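Long-range contacts in N-acetylglucosamine 2-epimerase (Xylella fastidiosa, PDB 3GT5), which probably catalyses the epimerisation or isomerisation of a sugar, as a member of the N-acylglucosamine 2-epimerase family: residues L11-I15 / C383-L387; G215-E219 / H249-W253; A254-L258 / L269-A273; F309-E314 / K374-T379. Residue numbers count along the deposited sequence, not the author numbering.

Contact 1 of 4, residues L11-I15 / C383-L387; sequences LRTHI and CHEVL
This is a buried, apolar helix-helix contact that joins the first helix of the chain, 8-22, to the last, 377-387. Both segments lie on alpha-helices. They run nearly antiparallel, with a signed crossing angle of -157° and axes 9.8 Å apart at closest approach. The closest CA atoms are those of Leu-11 and Cys-383, 5.7 Å apart. Leu-11, rotamer mt, puts CD1 3.6 Å from CG1 of Val-386 and CD2 3.8 Å from SG of Cys-383. One turn on, Ile-15 (also mt) sets CG1 3.5 Å from CB of Cys-383. Ile-15 CD1 lies over the face of the His-384 ring, 3.8 Å from the centroid, a CH-pi contact, and 3.8 Å from CD1 of Leu-387. The sulfur SG of Cys-383 meets the edge of the His-14 ring, 3.7 Å from CD2. His-14 NE2 is hydrogen-bonded to Trp-354. No hydrogen bond crosses between the segments. Such pairing of terminal helices, outer against inner, closes the ring of an (alpha/alpha)6 barrel, the fold of this family.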
loop_
_atom_site.group_PDB
_atom_site.type_symbol
_atom_site.label_atom_id
_atom_site.label_comp_id
_atom_site.label_asym_id
_atom_site.label_seq_id
_atom_site.Cartn_x
_atom_site.Cartn_y
_atom_site.Cartn_z
ATOM N N LEU A 11 -14.371 -1.274 -13.634
ATOM C CA LEU A 11 -13.515 -0.714 -12.564
ATOM C C LEU A 11 -14.226 0.328 -11.703
ATOM O O LEU A 11 -14.134 0.328 -10.453
ATOM C CB LEU A 11 -12.196 -0.162 -13.146
ATOM C CG LEU A 11 -11.354 -1.237 -13.868
ATOM C CD1 LEU A 11 -10.334 -0.655 -14.851
ATOM C CD2 LEU A 11 -10.664 -2.135 -12.854
ATOM N N ARG A 12 -14.969 1.235 -12.351
ATOM C CA ARG A 12 -15.705 2.255 -11.624
ATOM C C ARG A 12 -16.811 1.666 -10.754
ATOM O O ARG A 12 -16.989 2.075 -9.612
ATOM C CB ARG A 12 -16.291 3.317 -12.587
ATOM C CG ARG A 12 -15.197 4.254 -13.164
ATOM C CD ARG A 12 -15.744 5.314 -14.207
ATOM N NE ARG A 12 -17.103 5.752 -13.853
ATOM C CZ ARG A 12 -17.470 6.901 -13.262
ATOM N NH1 ARG A 12 -16.599 7.865 -12.939
ATOM N NH2 ARG A 12 -18.771 7.097 -13.000
ATOM N N THR A 13 -17.512 0.671 -11.303
ATOM C CA THR A 13 -18.580 0.019 -10.579
ATOM C C THR A 13 -17.985 -0.704 -9.389
ATOM O O THR A 13 -18.554 -0.669 -8.322
ATOM C CB THR A 13 -19.398 -0.956 -11.470
ATOM O OG1 THR A 13 -19.904 -0.235 -12.607
ATOM C CG2 THR A 13 -20.601 -1.567 -10.701
ATOM N N HIS A 14 -16.853 -1.366 -9.584
ATOM C CA HIS A 14 -16.231 -2.097 -8.492
ATOM C C HIS A 14 -15.794 -1.177 -7.365
ATOM O O HIS A 14 -16.012 -1.491 -6.183
ATOM C CB HIS A 14 -15.079 -2.973 -8.971
ATOM C CG HIS A 14 -14.458 -3.758 -7.867
ATOM N ND1 HIS A 14 -15.191 -4.632 -7.080
ATOM C CD2 HIS A 14 -13.216 -3.715 -7.327
ATOM C CE1 HIS A 14 -14.399 -5.138 -6.143
ATOM N NE2 HIS A 14 -13.188 -4.608 -6.283
ATOM N N ILE A 15 -15.179 -0.055 -7.716
ATOM C CA ILE A 15 -14.798 0.926 -6.727
ATOM C C ILE A 15 -16.038 1.433 -5.940
ATOM O O ILE A 15 -16.056 1.548 -4.711
ATOM C CB ILE A 15 -14.062 2.137 -7.363
ATOM C CG1 ILE A 15 -12.665 1.756 -7.863
ATOM C CG2 ILE A 15 -13.945 3.301 -6.275
ATOM C CD1 ILE A 15 -12.075 2.748 -8.921
ATOM N N CYS A 383 -7.640 -0.355 -8.780
ATOM C CA CYS A 383 -8.640 0.010 -9.792
ATOM C C CYS A 383 -8.426 1.450 -10.272
ATOM O O CYS A 383 -8.503 1.728 -11.469
ATOM C CB CYS A 383 -10.059 -0.157 -9.262
ATOM S SG CYS A 383 -10.443 -1.914 -9.017
ATOM N N HIS A 384 -8.130 2.355 -9.360
ATOM C CA HIS A 384 -7.845 3.747 -9.751
ATOM C C HIS A 384 -6.620 3.789 -10.638
ATOM O O HIS A 384 -6.574 4.560 -11.612
ATOM C CB HIS A 384 -7.607 4.668 -8.544
ATOM C CG HIS A 384 -8.828 4.953 -7.718
ATOM N ND1 HIS A 384 -9.903 5.680 -8.188
ATOM C CD2 HIS A 384 -9.121 4.652 -6.429
ATOM C CE1 HIS A 384 -10.801 5.823 -7.220
ATOM N NE2 HIS A 384 -10.364 5.185 -6.148
ATOM N N GLU A 385 -5.613 2.976 -10.319
ATOM C CA GLU A 385 -4.416 2.936 -11.137
ATOM C C GLU A 385 -4.721 2.388 -12.547
ATOM O O GLU A 385 -4.244 2.942 -13.514
ATOM C CB GLU A 385 -3.275 2.113 -10.503
ATOM C CG GLU A 385 -1.905 2.355 -11.198
ATOM C CD GLU A 385 -1.569 3.848 -11.303
ATOM O OE1 GLU A 385 -1.581 4.568 -10.246
ATOM O OE2 GLU A 385 -1.353 4.308 -12.466
ATOM N N VAL A 386 -5.522 1.331 -12.653
ATOM C CA VAL A 386 -5.843 0.783 -13.973
ATOM C C VAL A 386 -6.634 1.803 -14.768
ATOM O O VAL A 386 -6.441 1.896 -15.995
ATOM C CB VAL A 386 -6.577 -0.544 -13.920
ATOM C CG1 VAL A 386 -6.826 -1.095 -15.361
ATOM C CG2 VAL A 386 -5.765 -1.551 -13.075
ATOM N N LEU A 387 -7.450 2.610 -14.085
ATOM C CA LEU A 387 -8.194 3.679 -14.758
ATOM C C LEU A 387 -7.276 4.724 -15.428
ATOM O O LEU A 387 -7.708 5.389 -16.364
ATOM C CB LEU A 387 -9.178 4.391 -13.835
ATOM C CG LEU A 387 -10.433 3.523 -13.572
ATOM C CD1 LEU A 387 -11.222 4.023 -12.374
ATOM C CD2 LEU A 387 -11.313 3.315 -14.877
#

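Contact 2 of 4, residues G215-E219 / H249-W253; sequences GLVWE and HQTEW
Residues 215-219 form an irregular, mostly extended loop segment, and 249-253 is a stretch of alpha-helix. Gly-215 has positive phi (93/2). Leu-216, Val-217 and Trp-218 are extended, and Glu-219 turns to -81/-38. The closest CA atoms are those of Val-217 and Gln-250, 6.6 Å apart. Gln-250 folds its side chain (chi1 and chi2 both m) so that its amide meets the backbone of Val-217 twice. Val-217 N donates to Gln-250 OE1 at 2.9 Å, and Gln-250 NE2 donates to Val-217 O at 2.9 Å. The helix side chain thus bonds to the loop much as a neighbouring strand would. Val-217 CG2 also lies 4.3 Å from CD1 of Trp-253. One turn before Trp-253, His-249 ND1 donates to Glu-219 OE2 at 2.7 Å, almost linearly. Glu-219 OE1 bonds to Gln-172, which also accepts from Trp-253 NE1. These buried side-chain hydrogen bonds fix the loop after outer helix 192-211 to inner helix 247-263 of the (alpha/alpha)6 barrel.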
loop_
_atom_site.group_PDB
_atom_site.type_symbol
_atom_site.label_atom_id
_atom_site.label_comp_id
_atom_site.label_asym_id
_atom_site.label_seq_id
_atom_site.Cartn_x
_atom_site.Cartn_y
_atom_site.Cartn_z
ATOM N N GLY A 215 18.116 -11.009 -7.326
ATOM C CA GLY A 215 17.267 -10.273 -8.242
ATOM C C GLY A 215 15.844 -10.001 -7.801
ATOM O O GLY A 215 15.050 -9.430 -8.588
ATOM N N LEU A 216 15.482 -10.417 -6.588
ATOM C CA LEU A 216 14.193 -10.065 -5.988
ATOM C C LEU A 216 14.445 -9.245 -4.739
ATOM O O LEU A 216 15.557 -9.244 -4.214
ATOM C CB LEU A 216 13.368 -11.303 -5.645
ATOM C CG LEU A 216 12.873 -12.147 -6.823
ATOM C CD1 LEU A 216 12.037 -13.302 -6.245
ATOM C CD2 LEU A 216 12.040 -11.336 -7.810
ATOM N N VAL A 217 13.429 -8.521 -4.275
ATOM C CA VAL A 217 13.550 -7.649 -3.123
ATOM C C VAL A 217 13.172 -8.403 -1.838
ATOM O O VAL A 217 12.017 -8.771 -1.627
ATOM C CB VAL A 217 12.674 -6.374 -3.272
ATOM C CG1 VAL A 217 12.779 -5.467 -2.047
ATOM C CG2 VAL A 217 13.016 -5.619 -4.590
ATOM N N TRP A 218 14.161 -8.636 -0.995
ATOM C CA TRP A 218 13.960 -9.191 0.338
ATOM C C TRP A 218 13.501 -8.082 1.286
ATOM O O TRP A 218 13.780 -6.894 1.039
ATOM C CB TRP A 218 15.293 -9.809 0.807
ATOM C CG TRP A 218 15.227 -10.542 2.089
ATOM C CD1 TRP A 218 15.696 -10.109 3.297
ATOM C CD2 TRP A 218 14.688 -11.862 2.320
ATOM N NE1 TRP A 218 15.464 -11.055 4.262
ATOM C CE2 TRP A 218 14.857 -12.140 3.699
ATOM C CE3 TRP A 218 14.080 -12.835 1.495
ATOM C CZ2 TRP A 218 14.420 -13.337 4.289
ATOM C CZ3 TRP A 218 13.661 -14.040 2.072
ATOM C CH2 TRP A 218 13.846 -14.283 3.448
ATOM N N GLU A 219 12.779 -8.420 2.351
ATOM C CA GLU A 219 12.166 -7.418 3.211
ATOM C C GLU A 219 13.096 -6.798 4.232
ATOM O O GLU A 219 12.982 -5.604 4.529
ATOM C CB GLU A 219 10.995 -7.994 3.989
ATOM C CG GLU A 219 9.842 -8.494 3.147
ATOM C CD GLU A 219 9.107 -7.403 2.410
ATOM O OE1 GLU A 219 8.874 -6.306 2.974
ATOM O OE2 GLU A 219 8.778 -7.626 1.213
ATOM N N HIS A 249 4.967 -7.748 -3.007
ATOM C CA HIS A 249 5.892 -6.585 -3.007
ATOM C C HIS A 249 6.714 -6.480 -4.266
ATOM O O HIS A 249 7.086 -5.353 -4.662
ATOM C CB HIS A 249 6.738 -6.545 -1.709
ATOM C CG HIS A 249 5.977 -6.148 -0.491
ATOM N ND1 HIS A 249 6.416 -6.431 0.792
ATOM C CD2 HIS A 249 4.776 -5.541 -0.340
ATOM C CE1 HIS A 249 5.550 -5.961 1.669
ATOM N NE2 HIS A 249 4.539 -5.418 1.010
ATOM N N GLN A 250 6.967 -7.606 -4.939
ATOM C CA GLN A 250 7.706 -7.579 -6.190
ATOM C C GLN A 250 6.823 -6.905 -7.249
ATOM O O GLN A 250 7.294 -6.075 -8.046
ATOM C CB GLN A 250 8.159 -8.973 -6.647
ATOM C CG GLN A 250 8.705 -9.839 -5.541
ATOM C CD GLN A 250 9.851 -9.212 -4.793
ATOM O OE1 GLN A 250 10.781 -8.687 -5.423
ATOM N NE2 GLN A 250 9.846 -9.334 -3.467
ATOM N N THR A 251 5.548 -7.319 -7.283
ATOM C CA THR A 251 4.609 -6.758 -8.256
ATOM C C THR A 251 4.264 -5.309 -7.928
ATOM O O THR A 251 4.125 -4.477 -8.836
ATOM C CB THR A 251 3.376 -7.624 -8.452
ATOM O OG1 THR A 251 2.595 -7.646 -7.242
ATOM C CG2 THR A 251 3.836 -9.070 -8.885
ATOM N N GLU A 252 4.137 -5.003 -6.643
ATOM C CA GLU A 252 3.914 -3.613 -6.225
ATOM C C GLU A 252 5.056 -2.731 -6.678
ATOM O O GLU A 252 4.823 -1.613 -7.149
ATOM C CB GLU A 252 3.754 -3.540 -4.718
ATOM C CG GLU A 252 3.389 -2.174 -4.162
ATOM C CD GLU A 252 2.791 -2.204 -2.749
ATOM O OE1 GLU A 252 2.668 -3.289 -2.080
ATOM O OE2 GLU A 252 2.427 -1.114 -2.244
ATOM N N TRP A 253 6.290 -3.195 -6.532
ATOM C CA TRP A 253 7.430 -2.426 -7.072
ATOM C C TRP A 253 7.355 -2.287 -8.600
ATOM O O TRP A 253 7.689 -1.225 -9.161
ATOM C CB TRP A 253 8.753 -3.069 -6.663
ATOM C CG TRP A 253 9.306 -2.559 -5.394
ATOM C CD1 TRP A 253 9.480 -3.248 -4.223
ATOM C CD2 TRP A 253 9.752 -1.222 -5.143
ATOM N NE1 TRP A 253 10.001 -2.426 -3.265
ATOM C CE2 TRP A 253 10.207 -1.181 -3.808
ATOM C CE3 TRP A 253 9.812 -0.052 -5.929
ATOM C CZ2 TRP A 253 10.708 0.001 -3.205
ATOM C CZ3 TRP A 253 10.323 1.117 -5.332
ATOM C CH2 TRP A 253 10.782 1.122 -4.003
#

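Contact 3 of 4, residues A254-L258 / L269-A273; sequences AKLLL and LVPVA
The backbones come unusually close here: the CA atoms of Ala-254 and Ala-273 are only 4.1 Å apart. The contact lies in one helical hairpin of the (alpha/alpha)6 barrel. Inner helix 247-263 and outer helix 269-284 are the hairpin's two arms, joined by a short turn. Both segments are regular alpha-helix and nearly antiparallel, at 167°, with axes 8.7 Å apart at closest approach. The register continues with Leu-257 opposite Leu-269 (CA atoms 5.5 Å apart) and Leu-258 opposite Val-270 (6.5 Å). Two alanines at the tight end allow the approach, as Ala-254 CB sits 3.5 Å from the carbonyl O of Ala-273. The helices spread slightly towards the connecting turn, where larger side chains fill the gap. No hydrogen bond crosses between the segments. Leu-258 CD1 lies 4.1 Å from Val-270 CG2. Lys-255 points away from this interface and forms a salt bridge with Glu-314 on helix 309-326. Thr-206 of helix 192-211 touches both Leu-257 and Val-272. Leu-257, rotamer mt, has the most surface buried by 269-273. Its CD2 is 3.8 Å from CD2 of Leu-269, while its CD1 is 3.6 Å from CG1 of Val-272 and 3.5 Å from N of Ala-273.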
loop_
_atom_site.group_PDB
_atom_site.type_symbol
_atom_site.label_atom_id
_atom_site.label_comp_id
_atom_site.label_asym_id
_atom_site.label_seq_id
_atom_site.Cartn_x
_atom_site.Cartn_y
_atom_site.Cartn_z
ATOM N N ALA A 254 6.958 -3.351 -9.298
ATOM C CA ALA A 254 6.810 -3.289 -10.743
ATOM C C ALA A 254 5.842 -2.160 -11.128
ATOM O O ALA A 254 6.119 -1.372 -12.064
ATOM C CB ALA A 254 6.354 -4.612 -11.326
ATOM N N LYS A 255 4.744 -2.053 -10.395
ATOM C CA LYS A 255 3.776 -0.971 -10.589
ATOM C C LYS A 255 4.401 0.405 -10.327
ATOM O O LYS A 255 4.251 1.344 -11.132
ATOM C CB LYS A 255 2.574 -1.204 -9.686
ATOM C CG LYS A 255 1.414 -0.196 -9.843
ATOM C CD LYS A 255 0.485 -0.137 -8.629
ATOM C CE LYS A 255 1.134 0.516 -7.447
ATOM N NZ LYS A 255 0.359 0.287 -6.262
ATOM N N LEU A 256 5.092 0.539 -9.203
ATOM C CA LEU A 256 5.727 1.817 -8.885
ATOM C C LEU A 256 6.773 2.220 -9.926
ATOM O O LEU A 256 6.878 3.414 -10.283
ATOM C CB LEU A 256 6.353 1.782 -7.492
ATOM C CG LEU A 256 5.400 1.628 -6.322
ATOM C CD1 LEU A 256 6.276 1.509 -5.063
ATOM C CD2 LEU A 256 4.316 2.787 -6.172
ATOM N N LEU A 257 7.549 1.262 -10.437
ATOM C CA LEU A 257 8.536 1.553 -11.491
ATOM C C LEU A 257 7.844 2.009 -12.781
ATOM O O LEU A 257 8.380 2.867 -13.521
ATOM C CB LEU A 257 9.379 0.311 -11.801
ATOM C CG LEU A 257 10.259 -0.185 -10.677
ATOM C CD1 LEU A 257 11.003 -1.493 -11.084
ATOM C CD2 LEU A 257 11.286 0.877 -10.247
ATOM N N LEU A 258 6.677 1.439 -13.085
ATOM C CA LEU A 258 5.928 1.851 -14.282
ATOM C C LEU A 258 5.236 3.230 -14.092
ATOM O O LEU A 258 5.045 3.960 -15.065
ATOM C CB LEU A 258 4.904 0.792 -14.721
ATOM C CG LEU A 258 5.444 -0.273 -15.685
ATOM C CD1 LEU A 258 5.634 0.234 -17.155
ATOM C CD2 LEU A 258 6.714 -0.865 -15.198
ATOM N N LEU A 269 13.886 1.394 -15.860
ATOM C CA LEU A 269 12.687 1.103 -15.077
ATOM C C LEU A 269 11.879 -0.113 -15.581
ATOM O O LEU A 269 11.550 -1.020 -14.794
ATOM C CB LEU A 269 11.797 2.349 -15.030
ATOM C CG LEU A 269 12.438 3.567 -14.357
ATOM C CD1 LEU A 269 11.613 4.883 -14.739
ATOM C CD2 LEU A 269 12.568 3.378 -12.853
ATOM N N VAL A 270 11.580 -0.139 -16.869
ATOM C CA VAL A 270 10.705 -1.180 -17.420
ATOM C C VAL A 270 11.364 -2.558 -17.346
ATOM O O VAL A 270 10.720 -3.471 -16.880
ATOM C CB VAL A 270 10.142 -0.827 -18.817
ATOM C CG1 VAL A 270 9.263 -1.998 -19.358
ATOM C CG2 VAL A 270 9.359 0.444 -18.763
ATOM N N PRO A 271 12.631 -2.727 -17.792
ATOM C CA PRO A 271 13.229 -4.057 -17.708
ATOM C C PRO A 271 13.294 -4.583 -16.259
ATOM O O PRO A 271 13.109 -5.801 -16.000
ATOM C CB PRO A 271 14.650 -3.866 -18.271
ATOM C CG PRO A 271 14.611 -2.630 -19.033
ATOM C CD PRO A 271 13.469 -1.789 -18.578
ATOM N N VAL A 272 13.576 -3.693 -15.312
ATOM C CA VAL A 272 13.582 -4.116 -13.896
ATOM C C VAL A 272 12.178 -4.537 -13.446
ATOM O O VAL A 272 12.011 -5.594 -12.817
ATOM C CB VAL A 272 14.201 -3.059 -12.973
ATOM C CG1 VAL A 272 13.976 -3.395 -11.494
ATOM C CG2 VAL A 272 15.688 -2.890 -13.237
ATOM N N ALA A 273 11.169 -3.728 -13.800
ATOM C CA ALA A 273 9.748 -4.054 -13.530
ATOM C C ALA A 273 9.370 -5.438 -14.074
ATOM O O ALA A 273 8.751 -6.227 -13.365
ATOM C CB ALA A 273 8.812 -2.983 -14.152
#

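Contact 4 of 4, residues F309-E314 / K374-T379; sequences FWVQAE and KTDYHT
Segment 309-314 is the first part of a helix. Segment 374-379 is a loop that enters a helix at Tyr-377, after Asp-376 with left-handed backbone angles (58/22). Phe-309 (chi1 p) carries the aliphatic part of Lys-374 over its ring face, with Lys-374 CE 3.7 Å from the centroid. Phe-309 CD1 lies 3.6 Å from CG2 of Thr-379. The edge of His-378 is turned toward the Phe-309 face in an offset edge-to-face pair, centroids 5.8 Å apart. Trp-310, also p, lays CB over the face of the His-378 ring, 3.5 Å from the centroid; these three residues form an aromatic cluster. Ala-313 packs its CB 3.7 Å from the carbonyl O of His-378. Glu-314 OE2 accepts from His-378 ND1 at 2.8 Å. Water 1 donates to Glu-314 OE2 (2.5 Å) and to His-378 O (2.9 Å). Glu-314 OE1 is salt-bridged to Lys-255. Within the loop, Lys-374 NZ makes a 2.7 Å salt bridge with Asp-376 OD2. The contact joins two inner helices of the (alpha/alpha)6 barrel, 309-326 and 377-387, near its centre. Trp-310 and Glu-314 touch helix 247-263, and Tyr-377 touches helix 51-68.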
loop_
_atom_site.group_PDB
_atom_site.type_symbol
_atom_site.label_atom_id
_atom_site.label_comp_id
_atom_site.label_asym_id
_atom_site.label_seq_id
_atom_site.Cartn_x
_atom_site.Cartn_y
_atom_site.Cartn_z
ATOM N N PHE A 309 -5.676 -10.512 -0.133
ATOM C CA PHE A 309 -6.350 -9.567 -1.024
ATOM C C PHE A 309 -5.355 -8.671 -1.781
ATOM O O PHE A 309 -5.393 -8.581 -3.006
ATOM C CB PHE A 309 -7.383 -8.722 -0.242
ATOM C CG PHE A 309 -6.813 -7.623 0.638
ATOM C CD1 PHE A 309 -7.034 -6.289 0.331
ATOM C CD2 PHE A 309 -6.093 -7.923 1.816
ATOM C CE1 PHE A 309 -6.519 -5.282 1.132
ATOM C CE2 PHE A 309 -5.541 -6.914 2.587
ATOM C CZ PHE A 309 -5.785 -5.589 2.257
ATOM N N TRP A 310 -4.440 -8.073 -1.025
ATOM C CA TRP A 310 -3.581 -7.017 -1.560
ATOM C C TRP A 310 -2.551 -7.557 -2.536
ATOM O O TRP A 310 -2.135 -6.889 -3.496
ATOM C CB TRP A 310 -2.924 -6.232 -0.432
ATOM C CG TRP A 310 -1.855 -6.978 0.365
ATOM C CD1 TRP A 310 -2.023 -7.622 1.536
ATOM C CD2 TRP A 310 -0.470 -7.099 0.024
ATOM N NE1 TRP A 310 -0.820 -8.168 1.954
ATOM C CE2 TRP A 310 0.154 -7.827 1.063
ATOM C CE3 TRP A 310 0.302 -6.655 -1.054
ATOM C CZ2 TRP A 310 1.510 -8.126 1.069
ATOM C CZ3 TRP A 310 1.672 -6.967 -1.074
ATOM C CH2 TRP A 310 2.261 -7.701 -0.006
ATOM N N VAL A 311 -2.128 -8.813 -2.328
ATOM C CA VAL A 311 -1.238 -9.498 -3.292
ATOM C C VAL A 311 -1.841 -9.641 -4.699
ATOM O O VAL A 311 -1.201 -9.366 -5.703
ATOM C CB VAL A 311 -0.790 -10.879 -2.708
ATOM C CG1 VAL A 311 0.137 -11.602 -3.653
ATOM C CG2 VAL A 311 -0.094 -10.608 -1.324
ATOM N N GLN A 312 -3.109 -10.024 -4.747
ATOM C CA GLN A 312 -3.776 -10.140 -6.008
ATOM C C GLN A 312 -3.963 -8.752 -6.647
ATOM O O GLN A 312 -3.762 -8.600 -7.836
ATOM C CB GLN A 312 -5.125 -10.837 -5.837
ATOM C CG GLN A 312 -5.196 -11.972 -4.825
ATOM C CD GLN A 312 -4.117 -13.037 -4.939
ATOM O OE1 GLN A 312 -3.796 -13.509 -6.023
ATOM N NE2 GLN A 312 -3.587 -13.457 -3.794
ATOM N N ALA A 313 -4.348 -7.782 -5.830
ATOM C CA ALA A 313 -4.682 -6.410 -6.302
ATOM C C ALA A 313 -3.423 -5.707 -6.893
ATOM O O ALA A 313 -3.458 -5.111 -7.947
ATOM C CB ALA A 313 -5.296 -5.611 -5.127
ATOM N N GLU A 314 -2.322 -5.750 -6.166
ATOM C CA GLU A 314 -1.105 -5.053 -6.591
ATOM C C GLU A 314 -0.599 -5.691 -7.891
ATOM O O GLU A 314 -0.072 -5.011 -8.789
ATOM C CB GLU A 314 -0.008 -5.112 -5.518
ATOM C CG GLU A 314 -0.304 -4.271 -4.280
ATOM C CD GLU A 314 -0.403 -2.758 -4.553
ATOM O OE1 GLU A 314 0.258 -2.242 -5.505
ATOM O OE2 GLU A 314 -1.136 -2.062 -3.821
ATOM N N LYS A 374 -6.521 -2.463 7.167
ATOM C CA LYS A 374 -7.211 -2.722 5.874
ATOM C C LYS A 374 -8.376 -1.787 5.677
ATOM O O LYS A 374 -9.277 -1.743 6.507
ATOM C CB LYS A 374 -7.697 -4.166 5.783
ATOM C CG LYS A 374 -8.599 -4.454 4.614
ATOM C CD LYS A 374 -8.683 -5.966 4.310
ATOM C CE LYS A 374 -9.539 -6.321 3.138
ATOM N NZ LYS A 374 -10.964 -5.871 3.259
ATOM N N THR A 375 -8.351 -1.043 4.578
ATOM C CA THR A 375 -9.430 -0.160 4.210
ATOM C C THR A 375 -9.830 -0.400 2.785
ATOM O O THR A 375 -10.639 0.343 2.248
ATOM C CB THR A 375 -9.072 1.343 4.396
ATOM O OG1 THR A 375 -8.176 1.727 3.350
ATOM C CG2 THR A 375 -8.465 1.563 5.741
ATOM N N ASP A 376 -9.307 -1.458 2.164
ATOM C CA ASP A 376 -9.383 -1.644 0.703
ATOM C C ASP A 376 -8.752 -0.494 -0.121
ATOM O O ASP A 376 -9.073 -0.283 -1.295
ATOM C CB ASP A 376 -10.840 -1.958 0.269
ATOM C CG ASP A 376 -11.228 -3.399 0.598
ATOM O OD1 ASP A 376 -11.151 -4.255 -0.308
ATOM O OD2 ASP A 376 -11.561 -3.666 1.756
ATOM N N TYR A 377 -7.863 0.256 0.515
ATOM C CA TYR A 377 -6.903 1.116 -0.185
ATOM C C TYR A 377 -6.171 0.329 -1.270
ATOM O O TYR A 377 -6.031 0.809 -2.394
ATOM C CB TYR A 377 -5.937 1.815 0.835
ATOM C CG TYR A 377 -4.463 1.821 0.406
ATOM C CD1 TYR A 377 -3.913 2.878 -0.331
ATOM C CD2 TYR A 377 -3.657 0.782 0.736
ATOM C CE1 TYR A 377 -2.550 2.880 -0.694
ATOM C CE2 TYR A 377 -2.329 0.749 0.392
ATOM C CZ TYR A 377 -1.776 1.773 -0.331
ATOM O OH TYR A 377 -0.441 1.638 -0.640
ATOM N N HIS A 378 -5.755 -0.914 -1.000
ATOM C CA HIS A 378 -5.046 -1.663 -2.012
ATOM C C HIS A 378 -5.946 -2.049 -3.185
ATOM O O HIS A 378 -5.471 -2.040 -4.335
ATOM C CB HIS A 378 -4.460 -2.982 -1.489
ATOM C CG HIS A 378 -3.229 -2.845 -0.673
ATOM N ND1 HIS A 378 -1.989 -2.625 -1.227
ATOM C CD2 HIS A 378 -3.033 -2.958 0.662
ATOM C CE1 HIS A 378 -1.077 -2.625 -0.270
ATOM N NE2 HIS A 378 -1.685 -2.816 0.887
ATOM N N THR A 379 -7.214 -2.417 -2.928
ATOM C CA THR A 379 -8.045 -2.917 -4.015
ATOM C C THR A 379 -8.637 -1.777 -4.855
ATOM O O THR A 379 -8.591 -1.792 -6.086
ATOM C CB THR A 379 -9.122 -3.861 -3.469
ATOM O OG1 THR A 379 -9.988 -3.134 -2.582
ATOM C CG2 THR A 379 -8.439 -4.961 -2.712
HETATM O O HOH W 1 -2.879 -1.129 -5.329
#

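From the N terminus, contact 1 opens first, at 11-15, and closes last, at 383-387. Contacts 2, 3 and 4 all nest inside its loop and follow one another in series, none crossing. Contact 2 closes a loop of 29 residues onto helix 247-263. Contact 3 starts at the next residue and closes the short turn into helix 269-284. Contact 4 spans the outer helix 329-346 and ends just before 383-387, on the same helix as contact 1. Contacts 2 and 3 also each touch contact 4: Lys-255 NZ of contact 3 bridges to Glu-314 OE1 of contact 4 at 2.6 Å, and His-249 of contact 2 packs on Trp-310. Together they tie inner helices to each other and to the outer layer.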